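Local coordinates for molybdopterin biosynthesis moeA protein (Pyrococcus horikoshii, PDB 1WU2) that probably acts in molybdenum cofactor biosynthesis, taking part in the insertion of molybdenum into molybdopterin, at residues F48-F53 against E146-G151; V81-P86 against K99-L104; D252-T257 against K292-S297; A330-D335 against E389-T394. One frame throughout, in Å; residues are numbered along the deposited sequence.

Contact 1: residues F48-F53 against E146-G151; sequences FDIPPF and EDVKKG
Ile50 pairs with both Asp147 and Val148, and the result is a classic beta bulge where two loops of the MoeA N-terminal region meet. The pairing amounts to one antiparallel hydrogen-bonded bridge.

Ile50 N gives a nearly straight bond (176°) to Val148 O at 3.0 Å. In return Ile50 O accepts two weak bonds. One comes from Asp147 N at 3.1 Å and the other from Val148 N at 3.4 Å. Sharing of one carbonyl by two successive N-H groups marks the bulge. The peptide bond from Ile50 to Pro51 is cis.

A side chain adds one more polar link. Lys150 N donates to Asp49 OD1 at 2.9 Å, from above the carboxylate plane and 59° out of it. With CG anti to its own carbonyl carbon and beside the backbone N (chi1 -68°), the Asp49 carboxylate lies against Lys150, whose CB is 3.6 Å from Asp49 OD1. An alanine in place of Asp49 would probably leave Lys150 N without this acceptor and Lys150 CB without the carboxylate beside it. The charged end of Lys150 is engaged by a salt bridge from NZ to Glu47. The Asp147 carboxylate lies beside Ile50 CG2, and its polar bonds cross to the second subunit: OD1 accepts from Ser367 N and OD2 from Leu366 N of that chain.

The apolar contacts are few. Ile50 and Val148 lie side by side and point the same way, with Ile50 CD1 3.8 Å from Val148 CG2. Both also pack on helix 163-171, through Ala171 and Met168 respectively. Beyond the bulge, Pro51 CD rests 3.7 Å from Glu146 CG.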
loop_
_atom_site.group_PDB
_atom_site.type_symbol
_atom_site.label_atom_id
_atom_site.label_comp_id
_atom_site.label_asym_id
_atom_site.label_seq_id
_atom_site.Cartn_x
_atom_site.Cartn_y
_atom_site.Cartn_z
ATOM N N PHE A 48 7.285 12.640 -27.090
ATOM C CA PHE A 48 6.074 13.114 -27.753
ATOM C C PHE A 48 5.356 14.183 -26.924
ATOM O O PHE A 48 5.325 14.109 -25.695
ATOM C CB PHE A 48 5.112 11.943 -27.988
ATOM C CG PHE A 48 5.736 10.764 -28.694
ATOM C CD1 PHE A 48 6.267 9.703 -27.968
ATOM C CD2 PHE A 48 5.781 10.712 -30.082
ATOM C CE1 PHE A 48 6.839 8.616 -28.611
ATOM C CE2 PHE A 48 6.349 9.623 -30.736
ATOM C CZ PHE A 48 6.879 8.573 -29.998
ATOM N N ASP A 49 4.796 15.178 -27.612
ATOM C CA ASP A 49 3.826 16.102 -27.032
ATOM C C ASP A 49 2.459 15.421 -26.986
ATOM O O ASP A 49 2.039 14.803 -27.967
ATOM C CB ASP A 49 3.691 17.372 -27.887
ATOM C CG ASP A 49 4.932 18.235 -27.876
ATOM O OD1 ASP A 49 5.238 18.832 -26.828
ATOM O OD2 ASP A 49 5.647 18.407 -28.882
ATOM N N ILE A 50 1.770 15.539 -25.855
ATOM C CA ILE A 50 0.391 15.075 -25.718
ATOM C C ILE A 50 -0.458 16.239 -25.192
ATOM O O ILE A 50 -0.212 16.717 -24.088
ATOM C CB ILE A 50 0.296 13.870 -24.758
ATOM C CG1 ILE A 50 1.125 12.693 -25.288
ATOM C CG2 ILE A 50 -1.177 13.441 -24.579
ATOM C CD1 ILE A 50 1.335 11.579 -24.283
ATOM N N PRO A 51 -1.426 16.727 -25.971
ATOM C CA PRO A 51 -1.662 16.295 -27.355
ATOM C C PRO A 51 -0.550 16.807 -28.273
ATOM O O PRO A 51 0.154 17.739 -27.888
ATOM C CB PRO A 51 -2.997 16.962 -27.701
ATOM C CG PRO A 51 -3.043 18.171 -26.836
ATOM C CD PRO A 51 -2.369 17.777 -25.552
ATOM N N PRO A 52 -0.387 16.222 -29.456
ATOM C CA PRO A 52 0.713 16.616 -30.348
ATOM C C PRO A 52 0.533 17.986 -31.024
ATOM O O PRO A 52 1.518 18.518 -31.544
ATOM C CB PRO A 52 0.760 15.483 -31.380
ATOM C CG PRO A 52 -0.590 14.863 -31.361
ATOM C CD PRO A 52 -1.221 15.157 -30.032
ATOM N N PHE A 53 -0.683 18.538 -31.025
ATOM C CA PHE A 53 -0.933 19.870 -31.592
ATOM C C PHE A 53 -2.012 20.653 -30.831
ATOM O O PHE A 53 -2.700 20.107 -29.970
ATOM C CB PHE A 53 -1.289 19.775 -33.085
ATOM C CG PHE A 53 -2.414 18.824 -33.392
ATOM C CD1 PHE A 53 -3.721 19.275 -33.452
ATOM C CD2 PHE A 53 -2.163 17.484 -33.633
ATOM C CE1 PHE A 53 -4.765 18.406 -33.746
ATOM C CE2 PHE A 53 -3.204 16.605 -33.925
ATOM C CZ PHE A 53 -4.505 17.069 -33.977
ATOM N N GLU A 146 -0.075 20.068 -23.185
ATOM C CA GLU A 146 -0.705 20.496 -21.936
ATOM C C GLU A 146 -0.769 19.345 -20.926
ATOM O O GLU A 146 -0.717 19.574 -19.718
ATOM C CB GLU A 146 -2.097 21.100 -22.182
ATOM C CG GLU A 146 -3.139 20.141 -22.757
ATOM C CD GLU A 146 -4.563 20.648 -22.595
ATOM O OE1 GLU A 146 -5.505 19.836 -22.720
ATOM O OE2 GLU A 146 -4.745 21.858 -22.346
ATOM N N ASP A 147 -0.885 18.117 -21.432
ATOM C CA ASP A 147 -0.750 16.921 -20.607
ATOM C C ASP A 147 0.724 16.698 -20.248
ATOM O O ASP A 147 1.105 16.849 -19.088
ATOM C CB ASP A 147 -1.336 15.696 -21.324
ATOM C CG ASP A 147 -1.442 14.484 -20.421
ATOM O OD1 ASP A 147 -1.119 14.603 -19.224
ATOM O OD2 ASP A 147 -1.845 13.371 -20.816
ATOM N N VAL A 148 1.536 16.323 -21.238
ATOM C CA VAL A 148 2.995 16.302 -21.100
ATOM C C VAL A 148 3.628 16.907 -22.351
ATOM O O VAL A 148 3.159 16.668 -23.460
ATOM C CB VAL A 148 3.562 14.868 -20.856
ATOM C CG1 VAL A 148 3.012 14.286 -19.567
ATOM C CG2 VAL A 148 3.279 13.933 -22.034
ATOM N N LYS A 149 4.687 17.692 -22.170
ATOM C CA LYS A 149 5.372 18.335 -23.293
ATOM C C LYS A 149 6.627 17.546 -23.671
ATOM O O LYS A 149 7.189 16.837 -22.845
ATOM C CB LYS A 149 5.673 19.812 -22.967
ATOM C CG LYS A 149 7.144 20.232 -22.959
ATOM C CD LYS A 149 7.326 21.620 -22.334
ATOM C CE LYS A 149 6.530 22.699 -23.069
ATOM N NZ LYS A 149 5.211 22.968 -22.424
ATOM N N LYS A 150 7.056 17.674 -24.921
ATOM C CA LYS A 150 8.194 16.915 -25.433
ATOM C C LYS A 150 9.472 17.297 -24.693
ATOM O O LYS A 150 9.748 18.475 -24.494
ATOM C CB LYS A 150 8.371 17.148 -26.937
ATOM C CG LYS A 150 9.422 16.253 -27.576
ATOM C CD LYS A 150 9.255 16.164 -29.088
ATOM C CE LYS A 150 10.450 15.476 -29.752
ATOM N NZ LYS A 150 10.995 14.327 -28.958
ATOM N N GLY A 151 10.240 16.285 -24.293
ATOM C CA GLY A 151 11.459 16.472 -23.526
ATOM C C GLY A 151 11.227 16.797 -22.057
ATOM O O GLY A 151 12.097 17.358 -21.402
#

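Contact 2: residues V81-P86 against K99-L104; sequences VIEEVP and KAIKVL
Val85 and Lys102 are joined by the straightest bond of this parallel strand pair, which lies within a mixed six-stranded sheet of the N-terminal region. Val85 N donates to Lys102 O at 3.1 Å (171°). Two weak bonds precede it along the pair. Ile82 N reaches Ala100 O at 3.3 Å, and Lys102 N reaches Glu83 O at 3.0 Å. The N-to-C directions of the two short strand segments differ by 20°.

Ile101 carries most of the apolar contact. Its CG1 meets Ile82 CG1 at 3.8 Å. Its CG2 branch, anti to the backbone N, touches Val85 CG2, also at 3.8 Å. Ile82 uses its other branch as well: CG2 comes 3.7 Å from Lys99 CD, the two side chains crossing at about a right angle.

On the face that holds Val81 and Ala100, Glu84 lies against the aliphatic part of Lys102. Glu84 OE2 is 3.5 Å from Lys102 CD, but the ammonium group is further off and no salt bridge forms. Each polar end is engaged outside the pair, Glu84 OE2 in a salt bridge to Arg124 and Lys102 NZ in a hydrogen bond to Gln119 OE1.

Further out, strand 60-63 flanks 99-103 and packs Tyr61 on Val81 and Lys102, while strand 128-131 flanks 77-84 and packs Ile129 on Val81 and Ala100. The opposite face, with Ile101 and Glu83, is covered by the loop at Ala91 and Val95, which also holds the extended Glu83 chain: OE2 accepts from Lys92 N and OE1 from Glu93 N.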
loop_
_atom_site.group_PDB
_atom_site.type_symbol
_atom_site.label_atom_id
_atom_site.label_comp_id
_atom_site.label_asym_id
_atom_site.label_seq_id
_atom_site.Cartn_x
_atom_site.Cartn_y
_atom_site.Cartn_z
ATOM N N VAL A 81 -17.345 34.206 -41.554
ATOM C CA VAL A 81 -17.005 32.788 -41.612
ATOM C C VAL A 81 -16.594 32.408 -43.038
ATOM O O VAL A 81 -17.441 32.280 -43.928
ATOM C CB VAL A 81 -18.188 31.907 -41.140
ATOM C CG1 VAL A 81 -17.798 30.428 -41.116
ATOM C CG2 VAL A 81 -18.666 32.354 -39.761
ATOM N N ILE A 82 -15.286 32.235 -43.237
ATOM C CA ILE A 82 -14.713 31.880 -44.541
ATOM C C ILE A 82 -14.645 30.370 -44.790
ATOM O O ILE A 82 -14.521 29.938 -45.936
ATOM C CB ILE A 82 -13.290 32.484 -44.692
ATOM C CG1 ILE A 82 -12.290 31.751 -43.772
ATOM C CG2 ILE A 82 -13.335 34.002 -44.470
ATOM C CD1 ILE A 82 -11.118 32.585 -43.274
ATOM N N GLU A 83 -14.696 29.574 -43.726
ATOM C CA GLU A 83 -14.603 28.119 -43.859
ATOM C C GLU A 83 -15.285 27.367 -42.718
ATOM O O GLU A 83 -15.394 27.866 -41.600
ATOM C CB GLU A 83 -13.135 27.684 -43.943
ATOM C CG GLU A 83 -12.941 26.180 -44.106
ATOM C CD GLU A 83 -11.497 25.772 -44.305
ATOM O OE1 GLU A 83 -10.601 26.435 -43.746
ATOM O OE2 GLU A 83 -11.264 24.769 -45.014
ATOM N N GLU A 84 -15.746 26.161 -43.032
ATOM C CA GLU A 84 -16.201 25.200 -42.041
ATOM C C GLU A 84 -15.460 23.890 -42.280
ATOM O O GLU A 84 -15.652 23.237 -43.308
ATOM C CB GLU A 84 -17.711 24.988 -42.150
ATOM C CG GLU A 84 -18.513 26.279 -42.098
ATOM C CD GLU A 84 -19.995 26.043 -41.888
ATOM O OE1 GLU A 84 -20.503 24.981 -42.309
ATOM O OE2 GLU A 84 -20.651 26.927 -41.302
ATOM N N VAL A 85 -14.602 23.523 -41.332
ATOM C CA VAL A 85 -13.752 22.345 -41.448
ATOM C C VAL A 85 -14.574 21.105 -41.097
ATOM O O VAL A 85 -15.078 21.008 -39.978
ATOM C CB VAL A 85 -12.531 22.438 -40.497
ATOM C CG1 VAL A 85 -11.607 21.235 -40.667
ATOM C CG2 VAL A 85 -11.760 23.737 -40.724
ATOM N N PRO A 86 -14.720 20.162 -42.033
ATOM C CA PRO A 86 -15.426 18.903 -41.746
ATOM C C PRO A 86 -14.725 18.079 -40.669
ATOM O O PRO A 86 -13.604 18.410 -40.278
ATOM C CB PRO A 86 -15.393 18.156 -43.087
ATOM C CG PRO A 86 -15.078 19.186 -44.113
ATOM C CD PRO A 86 -14.242 20.212 -43.428
ATOM N N LYS A 99 -12.098 37.766 -39.142
ATOM C CA LYS A 99 -12.430 36.469 -39.739
ATOM C C LYS A 99 -12.644 35.390 -38.678
ATOM O O LYS A 99 -12.355 35.593 -37.500
ATOM C CB LYS A 99 -11.328 36.021 -40.707
ATOM C CG LYS A 99 -10.932 37.057 -41.757
ATOM C CD LYS A 99 -11.890 37.064 -42.937
ATOM C CE LYS A 99 -11.449 38.052 -44.013
ATOM N NZ LYS A 99 -12.495 39.069 -44.307
ATOM N N ALA A 100 -13.145 34.242 -39.123
ATOM C CA ALA A 100 -13.461 33.120 -38.240
ATOM C C ALA A 100 -13.628 31.829 -39.045
ATOM O O ALA A 100 -14.084 31.861 -40.185
ATOM C CB ALA A 100 -14.729 33.413 -37.448
ATOM N N ILE A 101 -13.259 30.697 -38.451
ATOM C CA ILE A 101 -13.356 29.397 -39.120
ATOM C C ILE A 101 -14.032 28.385 -38.205
ATOM O O ILE A 101 -13.459 27.978 -37.201
ATOM C CB ILE A 101 -11.947 28.887 -39.534
ATOM C CG1 ILE A 101 -11.369 29.770 -40.642
ATOM C CG2 ILE A 101 -12.005 27.422 -39.994
ATOM C CD1 ILE A 101 -9.924 29.474 -40.983
ATOM N N LYS A 102 -15.247 27.978 -38.556
ATOM C CA LYS A 102 -15.957 26.941 -37.811
ATOM C C LYS A 102 -15.130 25.663 -37.699
ATOM O O LYS A 102 -14.682 25.118 -38.706
ATOM C CB LYS A 102 -17.300 26.619 -38.473
ATOM C CG LYS A 102 -18.269 25.864 -37.573
ATOM C CD LYS A 102 -19.664 25.807 -38.185
ATOM C CE LYS A 102 -20.732 25.542 -37.136
ATOM N NZ LYS A 102 -20.696 24.135 -36.672
ATOM N N VAL A 103 -14.919 25.209 -36.467
ATOM C CA VAL A 103 -14.238 23.947 -36.199
ATOM C C VAL A 103 -15.061 23.061 -35.268
ATOM O O VAL A 103 -16.041 23.502 -34.675
ATOM C CB VAL A 103 -12.840 24.179 -35.575
ATOM C CG1 VAL A 103 -11.904 24.808 -36.591
ATOM C CG2 VAL A 103 -12.923 25.040 -34.304
ATOM N N LEU A 104 -14.662 21.799 -35.166
ATOM C CA LEU A 104 -15.213 20.875 -34.177
ATOM C C LEU A 104 -14.156 20.603 -33.114
ATOM O O LEU A 104 -12.994 20.973 -33.280
ATOM C CB LEU A 104 -15.634 19.567 -34.845
ATOM C CG LEU A 104 -16.804 19.678 -35.829
ATOM C CD1 LEU A 104 -16.846 18.470 -36.758
ATOM C CD2 LEU A 104 -18.127 19.828 -35.088
#

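Contact 3: residues D252-T257 against K292-S297; sequences DIVLIT and KVFIMS
Ile253 and Leu255 bond to Lys292, Phe294 and Met296 as two parallel strands, through four well-aligned backbone bonds such as Met296 N to Leu255 O at 2.8 Å.

Leu255 shares one face with Ile253, Val293 and Ile295. Its CG sits between the backbone N and the carbonyl carbon (chi1 56°), which brings Leu255 CG to 3.9 Å from Phe294 O. Leu255 CD1 lies 3.9 Å from Ile295 CD1. CD2 is modelled 3.3 Å from Val293 CG1, tighter than usual and so somewhat doubtful. An alanine in place of Leu255 would probably open a gap beside Val293 and Ile295.

The other face holds Val254 and Phe294. Val254 CG1 touches the selenium of selenomethionine Met296, at 3.5 Å, the side chains crossing at about a right angle. Ile253 O meets the edge of the Phe294 ring, 3.6 Å from CD2. Asp252 CB approaches CE2 of that ring obliquely at 4.0 Å. Asp252 OD2 is buried here without a polar partner in the model.

This is the central sheet of the probable molybdopterin-binding domain. Strand 184-190 flanks 252-255, and 288-290 flanks 293-295. Helix 212-222 packs on Val254 and helix 300-319 on Phe294.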
loop_
_atom_site.group_PDB
_atom_site.type_symbol
_atom_site.label_atom_id
_atom_site.label_comp_id
_atom_site.label_asym_id
_atom_site.label_seq_id
_atom_site.Cartn_x
_atom_site.Cartn_y
_atom_site.Cartn_z
ATOM N N ASP A 252 21.974 -8.469 0.672
ATOM C CA ASP A 252 21.943 -8.483 2.135
ATOM C C ASP A 252 21.366 -9.806 2.631
ATOM O O ASP A 252 20.783 -10.564 1.859
ATOM C CB ASP A 252 21.192 -7.254 2.697
ATOM C CG ASP A 252 19.685 -7.478 2.853
ATOM O OD1 ASP A 252 19.279 -8.467 3.492
ATOM O OD2 ASP A 252 18.825 -6.692 2.401
ATOM N N ILE A 253 21.553 -10.088 3.917
ATOM C CA ILE A 253 21.049 -11.319 4.519
ATOM C C ILE A 253 20.513 -11.057 5.934
ATOM O O ILE A 253 21.095 -10.312 6.714
ATOM C CB ILE A 253 22.114 -12.497 4.451
ATOM C CG1 ILE A 253 22.358 -13.156 5.813
ATOM C CG2 ILE A 253 23.443 -12.044 3.832
ATOM C CD1 ILE A 253 21.374 -14.249 6.126
ATOM N N VAL A 254 19.382 -11.685 6.227
ATOM C CA VAL A 254 18.681 -11.558 7.490
ATOM C C VAL A 254 18.775 -12.900 8.205
ATOM O O VAL A 254 18.537 -13.936 7.599
ATOM C CB VAL A 254 17.191 -11.206 7.227
ATOM C CG1 VAL A 254 16.300 -11.657 8.368
ATOM C CG2 VAL A 254 17.023 -9.709 6.961
ATOM N N LEU A 255 19.135 -12.890 9.484
ATOM C CA LEU A 255 19.149 -14.122 10.276
ATOM C C LEU A 255 18.508 -13.953 11.656
ATOM O O LEU A 255 18.640 -12.916 12.296
ATOM C CB LEU A 255 20.562 -14.707 10.390
ATOM C CG LEU A 255 21.682 -13.834 10.955
ATOM C CD1 LEU A 255 21.851 -14.058 12.456
ATOM C CD2 LEU A 255 22.984 -14.131 10.225
ATOM N N ILE A 256 17.849 -15.021 12.094
ATOM C CA ILE A 256 17.042 -15.064 13.307
ATOM C C ILE A 256 17.841 -15.717 14.435
ATOM O O ILE A 256 18.768 -16.479 14.170
ATOM C CB ILE A 256 15.770 -15.903 13.007
ATOM C CG1 ILE A 256 14.909 -15.225 11.935
ATOM C CG2 ILE A 256 14.971 -16.176 14.263
ATOM C CD1 ILE A 256 14.507 -13.802 12.249
ATOM N N THR A 257 17.491 -15.422 15.687
ATOM C CA THR A 257 18.093 -16.121 16.827
ATOM C C THR A 257 17.450 -17.498 17.006
ATOM O O THR A 257 17.748 -18.221 17.959
ATOM C CB THR A 257 17.975 -15.293 18.126
ATOM O OG1 THR A 257 18.826 -15.852 19.137
ATOM C CG2 THR A 257 16.584 -15.389 18.738
ATOM N N LYS A 292 26.595 -6.488 5.691
ATOM C CA LYS A 292 25.320 -6.790 5.026
ATOM C C LYS A 292 24.446 -7.807 5.774
ATOM O O LYS A 292 23.473 -8.301 5.213
ATOM C CB LYS A 292 25.541 -7.272 3.579
ATOM C CG LYS A 292 26.558 -6.471 2.770
ATOM C CD LYS A 292 26.233 -4.990 2.771
ATOM C CE LYS A 292 26.995 -4.252 1.682
ATOM N NZ LYS A 292 27.488 -2.939 2.156
ATOM N N VAL A 293 24.771 -8.102 7.031
ATOM C CA VAL A 293 24.061 -9.122 7.802
ATOM C C VAL A 293 23.284 -8.483 8.955
ATOM O O VAL A 293 23.854 -7.789 9.790
ATOM C CB VAL A 293 25.022 -10.189 8.366
ATOM C CG1 VAL A 293 24.245 -11.325 9.019
ATOM C CG2 VAL A 293 25.921 -10.736 7.267
ATOM N N PHE A 294 21.983 -8.747 8.992
ATOM C CA PHE A 294 21.075 -8.194 9.987
ATOM C C PHE A 294 20.765 -9.274 11.023
ATOM O O PHE A 294 20.123 -10.271 10.699
ATOM C CB PHE A 294 19.761 -7.760 9.318
ATOM C CG PHE A 294 19.902 -6.598 8.364
ATOM C CD1 PHE A 294 19.305 -5.376 8.649
ATOM C CD2 PHE A 294 20.602 -6.730 7.175
ATOM C CE1 PHE A 294 19.421 -4.306 7.774
ATOM C CE2 PHE A 294 20.724 -5.661 6.298
ATOM C CZ PHE A 294 20.131 -4.449 6.597
ATOM N N ILE A 295 21.219 -9.077 12.259
ATOM C CA ILE A 295 20.935 -10.009 13.354
ATOM C C ILE A 295 19.585 -9.659 13.989
ATOM O O ILE A 295 19.435 -8.598 14.593
ATOM C CB ILE A 295 22.049 -9.986 14.450
ATOM C CG1 ILE A 295 23.457 -9.790 13.861
ATOM C CG2 ILE A 295 22.003 -11.266 15.277
ATOM C CD1 ILE A 295 23.850 -10.774 12.774
HETATM N N MSE A 296 18.616 -10.564 13.868
HETATM C CA MSE A 296 17.246 -10.318 14.322
HETATM C C MSE A 296 16.922 -11.148 15.573
HETATM O O MSE A 296 17.734 -11.965 16.012
HETATM C CB MSE A 296 16.232 -10.607 13.203
HETATM C CG MSE A 296 16.759 -10.420 11.778
HETATM SE SE MSE A 296 15.735 -9.151 10.689
HETATM C CE MSE A 296 16.356 -7.574 11.521
ATOM N N SER A 297 15.716 -10.959 16.109
ATOM C CA SER A 297 15.400 -11.335 17.494
ATOM C C SER A 297 14.669 -12.665 17.714
ATOM O O SER A 297 14.604 -13.145 18.848
ATOM C CB SER A 297 14.588 -10.215 18.153
ATOM O OG SER A 297 13.521 -10.744 18.920
#

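Contact 4: residues A330-D335 against E389-T394; sequences AILQDD and EEVWIT
Ala330 and Val391 face each other across the strands, and their flat peptide groups exchange two hydrogen bonds. Val391 N donates to Ala330 O at 2.9 Å, and Ala330 N to Val391 O at 3.0 Å. The side chains of this pair stand on one face of the sheet. Ile331 and Glu390, a non-hydrogen-bonded pair, stand on the other.

Leu332 N continues the pairing with a bond to Glu389 O at 3.1 Å. With CG anti to the backbone N (chi1 -161°), Leu332 crosses Val391 at about a right angle, Leu332 CD1 lying 4.0 Å from Val391 CG2.

The two strands are antiparallel neighbours in a mixed sheet made mostly of strands from the MoeA C-terminal region. Their short axes make an angle of 118°, well away from a flat antiparallel pair.

On the buried face, Ala330 CB comes 4.4 Å from Ile393 CD1. Bordering strand 354-357 packs Ala355 on Ala330 and Leu332 there, and strand 374-378, beside 390-395, packs Leu376 on Val391 and Ile393. On the other face, Ile331 packs on Lys329 of the second subunit. The Glu389 carboxylate turns away, and its OE2 accepts from Arg386 N.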
loop_
_atom_site.group_PDB
_atom_site.type_symbol
_atom_site.label_atom_id
_atom_site.label_comp_id
_atom_site.label_asym_id
_atom_site.label_seq_id
_atom_site.Cartn_x
_atom_site.Cartn_y
_atom_site.Cartn_z
ATOM N N ALA A 330 -2.813 11.988 13.913
ATOM C CA ALA A 330 -3.878 11.317 14.662
ATOM C C ALA A 330 -3.935 11.752 16.125
ATOM O O ALA A 330 -2.914 12.048 16.732
ATOM C CB ALA A 330 -3.706 9.812 14.578
ATOM N N ILE A 331 -5.143 11.781 16.681
ATOM C CA ILE A 331 -5.340 12.064 18.097
ATOM C C ILE A 331 -5.209 10.759 18.866
ATOM O O ILE A 331 -5.831 9.761 18.520
ATOM C CB ILE A 331 -6.724 12.707 18.339
ATOM C CG1 ILE A 331 -6.834 14.030 17.574
ATOM C CG2 ILE A 331 -6.966 12.932 19.837
ATOM C CD1 ILE A 331 -7.735 13.961 16.357
ATOM N N LEU A 332 -4.409 10.781 19.926
ATOM C CA LEU A 332 -4.074 9.575 20.668
ATOM C C LEU A 332 -5.179 9.227 21.668
ATOM O O LEU A 332 -5.584 10.068 22.461
ATOM C CB LEU A 332 -2.742 9.777 21.389
ATOM C CG LEU A 332 -1.971 8.548 21.865
ATOM C CD1 LEU A 332 -1.614 7.626 20.716
ATOM C CD2 LEU A 332 -0.716 9.008 22.597
ATOM N N GLN A 333 -5.656 7.985 21.622
ATOM C CA GLN A 333 -6.765 7.542 22.467
ATOM C C GLN A 333 -6.353 7.303 23.918
ATOM O O GLN A 333 -7.127 7.581 24.834
ATOM C CB GLN A 333 -7.392 6.258 21.909
ATOM C CG GLN A 333 -8.734 5.898 22.549
ATOM C CD GLN A 333 -9.376 4.669 21.931
ATOM O OE1 GLN A 333 -9.471 4.558 20.710
ATOM N NE2 GLN A 333 -9.823 3.746 22.775
ATOM N N ASP A 334 -5.148 6.770 24.115
ATOM C CA ASP A 334 -4.685 6.345 25.436
ATOM C C ASP A 334 -3.318 6.926 25.777
ATOM O O ASP A 334 -2.585 7.369 24.897
ATOM C CB ASP A 334 -4.607 4.814 25.502
ATOM C CG ASP A 334 -5.798 4.134 24.843
ATOM O OD1 ASP A 334 -6.933 4.296 25.343
ATOM O OD2 ASP A 334 -5.693 3.420 23.822
ATOM N N ASP A 335 -2.983 6.910 27.064
ATOM C CA ASP A 335 -1.662 7.321 27.527
ATOM C C ASP A 335 -0.646 6.240 27.164
ATOM O O ASP A 335 -0.934 5.047 27.291
ATOM C CB ASP A 335 -1.649 7.528 29.050
ATOM C CG ASP A 335 -2.639 8.587 29.519
ATOM O OD1 ASP A 335 -3.238 8.407 30.602
ATOM O OD2 ASP A 335 -2.885 9.626 28.883
ATOM N N GLU A 389 -3.176 14.328 22.931
ATOM C CA GLU A 389 -2.019 14.789 22.165
ATOM C C GLU A 389 -2.074 14.249 20.740
ATOM O O GLU A 389 -2.375 13.078 20.529
ATOM C CB GLU A 389 -0.707 14.321 22.807
ATOM C CG GLU A 389 -0.195 15.183 23.951
ATOM C CD GLU A 389 1.296 14.999 24.187
ATOM O OE1 GLU A 389 2.095 15.435 23.327
ATOM O OE2 GLU A 389 1.672 14.415 25.228
ATOM N N GLU A 390 -1.771 15.106 19.772
ATOM C CA GLU A 390 -1.631 14.679 18.390
ATOM C C GLU A 390 -0.272 14.015 18.181
ATOM O O GLU A 390 0.745 14.491 18.681
ATOM C CB GLU A 390 -1.791 15.865 17.442
ATOM C CG GLU A 390 -3.179 16.480 17.482
ATOM C CD GLU A 390 -3.390 17.501 16.385
ATOM O OE1 GLU A 390 -2.568 18.443 16.281
ATOM O OE2 GLU A 390 -4.380 17.362 15.628
ATOM N N VAL A 391 -0.275 12.909 17.445
ATOM C CA VAL A 391 0.932 12.139 17.166
ATOM C C VAL A 391 1.017 11.783 15.687
ATOM O O VAL A 391 0.007 11.751 14.983
ATOM C CB VAL A 391 0.982 10.839 18.003
ATOM C CG1 VAL A 391 1.062 11.165 19.486
ATOM C CG2 VAL A 391 -0.227 9.941 17.714
ATOM N N TRP A 392 2.239 11.519 15.233
ATOM C CA TRP A 392 2.503 11.085 13.871
ATOM C C TRP A 392 2.771 9.588 13.879
ATOM O O TRP A 392 3.571 9.097 14.677
ATOM C CB TRP A 392 3.696 11.849 13.295
ATOM C CG TRP A 392 3.439 13.314 13.251
ATOM C CD1 TRP A 392 3.700 14.224 14.233
ATOM C CD2 TRP A 392 2.827 14.043 12.184
ATOM N NE1 TRP A 392 3.302 15.479 13.838
ATOM C CE2 TRP A 392 2.761 15.396 12.581
ATOM C CE3 TRP A 392 2.330 13.691 10.923
ATOM C CZ2 TRP A 392 2.221 16.392 11.767
ATOM C CZ3 TRP A 392 1.794 14.679 10.114
ATOM C CH2 TRP A 392 1.744 16.015 10.539
ATOM N N ILE A 393 2.082 8.870 12.999
ATOM C CA ILE A 393 2.196 7.421 12.913
ATOM C C ILE A 393 2.493 7.001 11.480
ATOM O O ILE A 393 2.255 7.757 10.543
ATOM C CB ILE A 393 0.902 6.739 13.437
ATOM C CG1 ILE A 393 -0.306 7.087 12.558
ATOM C CG2 ILE A 393 0.646 7.146 14.879
ATOM C CD1 ILE A 393 -1.568 6.343 12.932
ATOM N N THR A 394 3.023 5.793 11.325
ATOM C CA THR A 394 3.347 5.241 10.018
ATOM C C THR A 394 2.416 4.070 9.742
ATOM O O THR A 394 2.330 3.143 10.543
ATOM C CB THR A 394 4.812 4.777 9.987
ATOM O OG1 THR A 394 5.675 5.883 10.276
ATOM C CG2 THR A 394 5.230 4.342 8.581
#

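In the fold
Contact 3 is the most buried of the four, and its chemistry is mainly apolar between regular backbone bonds. Contacts 1, 2 and 4 are only partly buried. Contact 2 has charged side chains on one face and apolar packing around Ile101; contact 4 is apolar on its Ala330-Val391 face and has Glu390 on the exposed one. Contact 1 ties loops with a bulge and a carboxylate, whereas the others pair strands of three different sheets, parallel in contacts 2 and 3, antiparallel in contact 4. Contact 2 is nested along the chain inside the loop that contact 1 closes. Contacts 1 and 4 both touch the second subunit. Contacts 2 and 3 lie farthest apart, about 72 Å between centres.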